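Local atomic coordinates of erythropoietin (PDB entry 1EER), a protein that acts as a hormone that binds and dimerises the erythropoietin receptor, activating JAK2 and so regulating red-cell proliferation and differentiation. Residues 60-65 and 150-155; 53-58 and 119-124. The protein carries 5 engineered substitutions. One frame throughout, in Å; residues are numbered along the deposited sequence.

Interaction 1: 60-65 and 150-155; sequences AVEVWQ and RGKLKL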
loop_
_atom_site.group_PDB
_atom_site.type_symbol
_atom_site.label_atom_id
_atom_site.label_comp_id
_atom_site.label_asym_id
_atom_site.label_seq_id
_atom_site.Cartn_x
_atom_site.Cartn_y
_atom_site.Cartn_z
ATOM N N ALA A 60 -9.507 17.220 9.271
ATOM C CA ALA A 60 -8.258 17.301 10.019
ATOM C C ALA A 60 -8.485 16.880 11.473
ATOM O O ALA A 60 -7.766 16.032 12.004
ATOM C CB ALA A 60 -7.716 18.723 9.964
ATOM N N VAL A 61 -9.491 17.472 12.109
ATOM C CA VAL A 61 -9.823 17.152 13.498
ATOM C C VAL A 61 -10.001 15.650 13.686
ATOM O O VAL A 61 -9.347 15.026 14.529
ATOM C CB VAL A 61 -11.134 17.856 13.942
ATOM C CG1 VAL A 61 -11.487 17.459 15.379
ATOM C CG2 VAL A 61 -10.979 19.363 13.823
ATOM N N GLU A 62 -10.892 15.068 12.891
ATOM C CA GLU A 62 -11.153 13.639 12.971
ATOM C C GLU A 62 -9.906 12.766 12.837
ATOM O O GLU A 62 -9.650 11.912 13.683
ATOM C CB GLU A 62 -12.159 13.229 11.891
ATOM C CG GLU A 62 -13.601 13.280 12.341
ATOM C CD GLU A 62 -14.552 12.776 11.276
ATOM O OE1 GLU A 62 -14.301 11.683 10.728
ATOM O OE2 GLU A 62 -15.544 13.474 10.986
ATOM N N VAL A 63 -9.142 12.974 11.771
ATOM C CA VAL A 63 -7.945 12.167 11.518
ATOM C C VAL A 63 -6.826 12.316 12.560
ATOM O O VAL A 63 -6.297 11.322 13.065
ATOM C CB VAL A 63 -7.377 12.464 10.098
ATOM C CG1 VAL A 63 -6.047 11.731 9.878
ATOM C CG2 VAL A 63 -8.392 12.030 9.050
ATOM N N TRP A 64 -6.475 13.553 12.875
ATOM C CA TRP A 64 -5.420 13.808 13.839
ATOM C C TRP A 64 -5.743 13.226 15.211
ATOM O O TRP A 64 -4.933 12.514 15.800
ATOM C CB TRP A 64 -5.165 15.310 13.952
ATOM C CG TRP A 64 -4.067 15.606 14.895
ATOM C CD1 TRP A 64 -4.184 16.106 16.157
ATOM C CD2 TRP A 64 -2.680 15.346 14.690
ATOM N NE1 TRP A 64 -2.951 16.167 16.758
ATOM C CE2 TRP A 64 -2.009 15.707 15.877
ATOM C CE3 TRP A 64 -1.936 14.840 13.619
ATOM C CZ2 TRP A 64 -0.623 15.576 16.023
ATOM C CZ3 TRP A 64 -0.560 14.711 13.764
ATOM C CH2 TRP A 64 0.080 15.078 14.959
ATOM N N GLN A 65 -6.927 13.521 15.728
ATOM C CA GLN A 65 -7.286 12.991 17.027
ATOM C C GLN A 65 -7.473 11.484 16.957
ATOM O O GLN A 65 -7.011 10.761 17.839
ATOM C CB GLN A 65 -8.556 13.647 17.525
ATOM C CG GLN A 65 -8.362 15.083 17.869
ATOM C CD GLN A 65 -9.638 15.724 18.321
ATOM O OE1 GLN A 65 -9.821 16.930 18.187
ATOM N NE2 GLN A 65 -10.539 14.920 18.861
ATOM N N ARG A 150 -6.544 3.398 5.728
ATOM C CA ARG A 150 -7.014 3.286 4.360
ATOM C C ARG A 150 -8.289 4.075 4.151
ATOM O O ARG A 150 -8.696 4.315 3.015
ATOM C CB ARG A 150 -7.223 1.811 3.998
ATOM C CG ARG A 150 -8.608 1.276 4.283
ATOM C CD ARG A 150 -8.656 -0.224 4.110
ATOM N NE ARG A 150 -9.949 -0.770 4.502
ATOM C CZ ARG A 150 -10.687 -1.573 3.744
ATOM N NH1 ARG A 150 -10.263 -1.935 2.540
ATOM N NH2 ARG A 150 -11.857 -2.009 4.187
ATOM N N GLY A 151 -8.893 4.505 5.256
ATOM C CA GLY A 151 -10.135 5.250 5.187
ATOM C C GLY A 151 -10.029 6.760 5.288
ATOM O O GLY A 151 -9.519 7.417 4.383
ATOM N N LYS A 152 -10.511 7.319 6.394
ATOM C CA LYS A 152 -10.483 8.760 6.568
ATOM C C LYS A 152 -9.076 9.349 6.518
ATOM O O LYS A 152 -8.902 10.490 6.095
ATOM C CB LYS A 152 -11.192 9.157 7.867
ATOM C CG LYS A 152 -10.484 8.750 9.132
ATOM C CD LYS A 152 -11.267 9.218 10.339
ATOM C CE LYS A 152 -12.412 8.264 10.647
ATOM N NZ LYS A 152 -13.603 8.971 11.188
ATOM N N LEU A 153 -8.072 8.588 6.943
ATOM C CA LEU A 153 -6.708 9.108 6.876
ATOM C C LEU A 153 -6.361 9.335 5.407
ATOM O O LEU A 153 -5.966 10.435 5.008
ATOM C CB LEU A 153 -5.709 8.130 7.494
ATOM C CG LEU A 153 -4.334 8.768 7.720
ATOM C CD1 LEU A 153 -3.720 8.213 8.985
ATOM C CD2 LEU A 153 -3.435 8.505 6.528
ATOM N N LYS A 154 -6.527 8.293 4.602
ATOM C CA LYS A 154 -6.244 8.396 3.178
ATOM C C LYS A 154 -7.094 9.500 2.570
ATOM O O LYS A 154 -6.586 10.328 1.812
ATOM C CB LYS A 154 -6.523 7.063 2.468
ATOM C CG LYS A 154 -6.249 7.085 0.972
ATOM C CD LYS A 154 -4.893 7.721 0.633
ATOM C CE LYS A 154 -4.265 7.095 -0.619
ATOM N NZ LYS A 154 -3.368 8.025 -1.364
ATOM N N LEU A 155 -8.383 9.516 2.913
ATOM C CA LEU A 155 -9.301 10.526 2.391
ATOM C C LEU A 155 -8.847 11.939 2.730
ATOM O O LEU A 155 -8.803 12.813 1.860
ATOM C CB LEU A 155 -10.717 10.302 2.932
ATOM C CG LEU A 155 -11.505 9.139 2.312
ATOM C CD1 LEU A 155 -12.875 9.051 2.975
ATOM C CD2 LEU A 155 -11.643 9.324 0.804
#

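Interaction 2: 53-58 and 119-124; sequences RMEVGQ and ISNSDA. Engineered in segment 119-124: Asn121 (natural residue Pro), Ser122 (natural residue Pro).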
loop_
_atom_site.group_PDB
_atom_site.type_symbol
_atom_site.label_atom_id
_atom_site.label_comp_id
_atom_site.label_asym_id
_atom_site.label_seq_id
_atom_site.Cartn_x
_atom_site.Cartn_y
_atom_site.Cartn_z
ATOM N N ARG A 53 -19.542 16.888 2.847
ATOM C CA ARG A 53 -20.328 18.078 3.135
ATOM C C ARG A 53 -19.839 18.863 4.342
ATOM O O ARG A 53 -20.171 20.042 4.496
ATOM C CB ARG A 53 -21.788 17.695 3.363
ATOM C CG ARG A 53 -22.432 16.997 2.191
ATOM C CD ARG A 53 -23.939 17.041 2.307
ATOM N NE ARG A 53 -24.394 17.326 3.667
ATOM C CZ ARG A 53 -25.373 18.179 3.961
ATOM N NH1 ARG A 53 -26.000 18.832 2.992
ATOM N NH2 ARG A 53 -25.732 18.374 5.223
ATOM N N MET A 54 -19.053 18.225 5.203
ATOM C CA MET A 54 -18.569 18.917 6.389
ATOM C C MET A 54 -17.371 19.816 6.119
ATOM O O MET A 54 -16.601 19.579 5.187
ATOM C CB MET A 54 -18.230 17.916 7.500
ATOM C CG MET A 54 -17.271 16.815 7.117
ATOM S SD MET A 54 -16.676 15.940 8.578
ATOM C CE MET A 54 -17.513 14.375 8.417
ATOM N N GLU A 55 -17.237 20.865 6.927
ATOM C CA GLU A 55 -16.117 21.790 6.799
ATOM C C GLU A 55 -14.870 20.923 6.661
ATOM O O GLU A 55 -14.669 19.998 7.447
ATOM C CB GLU A 55 -16.016 22.666 8.052
ATOM C CG GLU A 55 -15.305 23.998 7.837
ATOM C CD GLU A 55 -14.885 24.647 9.140
ATOM O OE1 GLU A 55 -15.408 24.240 10.203
ATOM O OE2 GLU A 55 -14.038 25.564 9.105
ATOM N N VAL A 56 -14.041 21.206 5.660
ATOM C CA VAL A 56 -12.838 20.412 5.422
ATOM C C VAL A 56 -11.932 20.348 6.642
ATOM O O VAL A 56 -11.325 19.316 6.924
ATOM C CB VAL A 56 -12.037 20.963 4.227
ATOM C CG1 VAL A 56 -10.901 20.014 3.885
ATOM C CG2 VAL A 56 -12.956 21.142 3.023
ATOM N N GLY A 57 -11.851 21.455 7.367
ATOM C CA GLY A 57 -11.024 21.494 8.559
ATOM C C GLY A 57 -11.382 20.406 9.550
ATOM O O GLY A 57 -10.522 19.935 10.293
ATOM N N GLN A 58 -12.655 20.012 9.563
ATOM C CA GLN A 58 -13.134 18.959 10.454
ATOM C C GLN A 58 -12.541 17.603 10.060
ATOM O O GLN A 58 -12.450 16.687 10.886
ATOM C CB GLN A 58 -14.671 18.897 10.426
ATOM C CG GLN A 58 -15.282 17.794 11.304
ATOM C CD GLN A 58 -14.871 17.890 12.768
ATOM O OE1 GLN A 58 -14.557 18.977 13.274
ATOM N NE2 GLN A 58 -14.867 16.749 13.458
ATOM N N ILE A 119 -6.339 21.405 16.033
ATOM C CA ILE A 119 -6.400 22.118 17.313
ATOM C C ILE A 119 -7.250 23.392 17.263
ATOM O O ILE A 119 -7.923 23.734 18.237
ATOM C CB ILE A 119 -4.977 22.507 17.842
ATOM C CG1 ILE A 119 -4.227 21.268 18.343
ATOM C CG2 ILE A 119 -5.105 23.484 19.000
ATOM C CD1 ILE A 119 -2.946 21.588 19.115
ATOM N N SER A 120 -7.211 24.094 16.135
ATOM C CA SER A 120 -7.973 25.325 15.976
ATOM C C SER A 120 -9.444 25.044 15.680
ATOM O O SER A 120 -10.332 25.639 16.283
ATOM C CB SER A 120 -7.364 26.161 14.853
ATOM O OG SER A 120 -6.056 26.582 15.202
ATOM N N ASN A 121 -9.696 24.132 14.746
ATOM C CA ASN A 121 -11.059 23.766 14.370
ATOM C C ASN A 121 -11.747 23.116 15.566
ATOM O O ASN A 121 -12.966 22.923 15.571
ATOM C CB ASN A 121 -11.035 22.780 13.194
ATOM C CG ASN A 121 -11.749 23.314 11.957
ATOM O OD1 ASN A 121 -11.582 24.471 11.573
ATOM N ND2 ASN A 121 -12.551 22.462 11.329
ATOM N N SER A 122 -10.953 22.792 16.583
ATOM C CA SER A 122 -11.449 22.146 17.793
ATOM C C SER A 122 -11.213 22.985 19.037
ATOM O O SER A 122 -11.148 22.436 20.135
ATOM C CB SER A 122 -10.755 20.794 17.984
ATOM O OG SER A 122 -11.519 19.733 17.436
ATOM N N ASP A 123 -11.092 24.300 18.885
ATOM C CA ASP A 123 -10.828 25.156 20.045
ATOM C C ASP A 123 -12.061 25.717 20.758
ATOM O O ASP A 123 -11.931 26.563 21.647
ATOM C CB ASP A 123 -9.892 26.308 19.657
ATOM C CG ASP A 123 -10.484 27.214 18.601
ATOM O OD1 ASP A 123 -11.703 27.122 18.342
ATOM O OD2 ASP A 123 -9.727 28.023 18.028
ATOM N N ALA A 124 -13.248 25.244 20.368
ATOM C CA ALA A 124 -14.503 25.679 20.979
ATOM C C ALA A 124 -15.154 24.482 21.657
ATOM O O ALA A 124 -15.000 23.350 21.207
ATOM C CB ALA A 124 -15.435 26.253 19.925
HETATM O O HOH W 1 -14.488 21.533 12.922
#

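Interaction 1: 60-65 and 150-155
The salt bridge between Lys152 NZ and Glu62 OE1, at 2.8 Å, is the one polar link between the facing turns of helices 56-82 and 138-161. The ammonium group reaches the carboxylate oxygen on its anti side and 26° out of the carboxylate plane. The two side chains cross at about a right angle. Glu62 runs extended beyond CG, whereas Lys152 bends at its third and fourth torsions (chi3 81°), which swings the amine off the line of its first methylenes and toward the acid. Trp51 of helix 48-51 packs against both side chains.

Next to the charges, Val63 carries the apolar half of the contact, its two methyls dividing the work. CG2 lies 3.4 Å from the backbone O of Lys152 and 3.9 Å from CG of the same residue, touching the lysine at its root while Glu62 holds its tip. CG1 is turned to Leu153, 4.0 Å from its CG, and the two side chains again cross nearly at right angles. Leu109 of helix 91-111 also packs on Val63, bringing a third helix to this branched residue.

The backbones are closest at Val63 and Leu153, with CA atoms 5.7 Å apart. The local axes approach to 9.4 Å at an angle of 124°, broadly antiparallel but well splayed, and segment 150-155 includes a wider pi-type turn at 150-153. A buried valine-leucine contact bordered by an ion pair here joins the second and fourth long helices of the four-helix cytokine bundle.

Interaction 2: 53-58 and 119-124
The side-chain amide of Asn121, an engineered residue, meets the backbone of Gly57 and Gln58 at the start of helix 56-82. Its ND2 is 3.0 Å from Gly57 C and equally 3.0 Å from Gln58 N. The latter pair brings two donors together, and the nearby Gly57 O is met at too poor an angle to bond, so as modelled this is close packing of polar groups. Gly57 has no side chain to stand between its backbone and the amide.

The side chains of Glu55 and Asn121 run toward each other from opposite directions. Glu55 CG is anti to the backbone N (chi1 -156°) and the chain then runs extended, bringing the carboxylate to the amide with the two planes 45° apart. Glu55 OE1 is 3.5 Å from Asn121 ND2, while Glu55 OE2 is 3.6 Å from Asn121 OD1, distances of loose contact.

A water links the segments, firmly on one side and weakly on the other. It donates to Gln58 OE1 at 2.6 Å and, weakly, to Asn121 O at 3.4 Å. Gln58 bends at its second torsion (chi2 57°), which carries the amide oxygen nearer to segment 119-124.

Backbone turns on both sides probably help to place these groups. Gln58 N bonds Glu55 O at 2.9 Å as the helix begins, and Asn121 sits in a type I beta turn from Ser120 to Asp123. Farther in, Val61 packs on Asn121 and on Ser122, also engineered. With two donors facing each other, no direct bond meeting the criteria and a half-weak water link, the chemistry is consistent with a loosely specified polar contact at an engineered position.

In the fold
Both contacts use helix 56-82, at successive levels: interaction 2 at its first turn and the loop before it, interaction 1 farther along. Their centres are 12 Å apart, yet they touch, through Val61 CG2 and Asn121 CB at 3.5 Å and through Glu62 and Met54. The centre of interaction 1 lies about 7 Å from the centre of the chain, and it ties two bundle helices with buried aliphatic packing and a direct ion pair. Interaction 2, its centre about 18 Å from that of the chain, joins a helix start to the turn at the end of helix 114-120. The pair illustrates how one helix can meet a buried, mostly aliphatic partner at one level and a polar, partly hydrated one nearer its end.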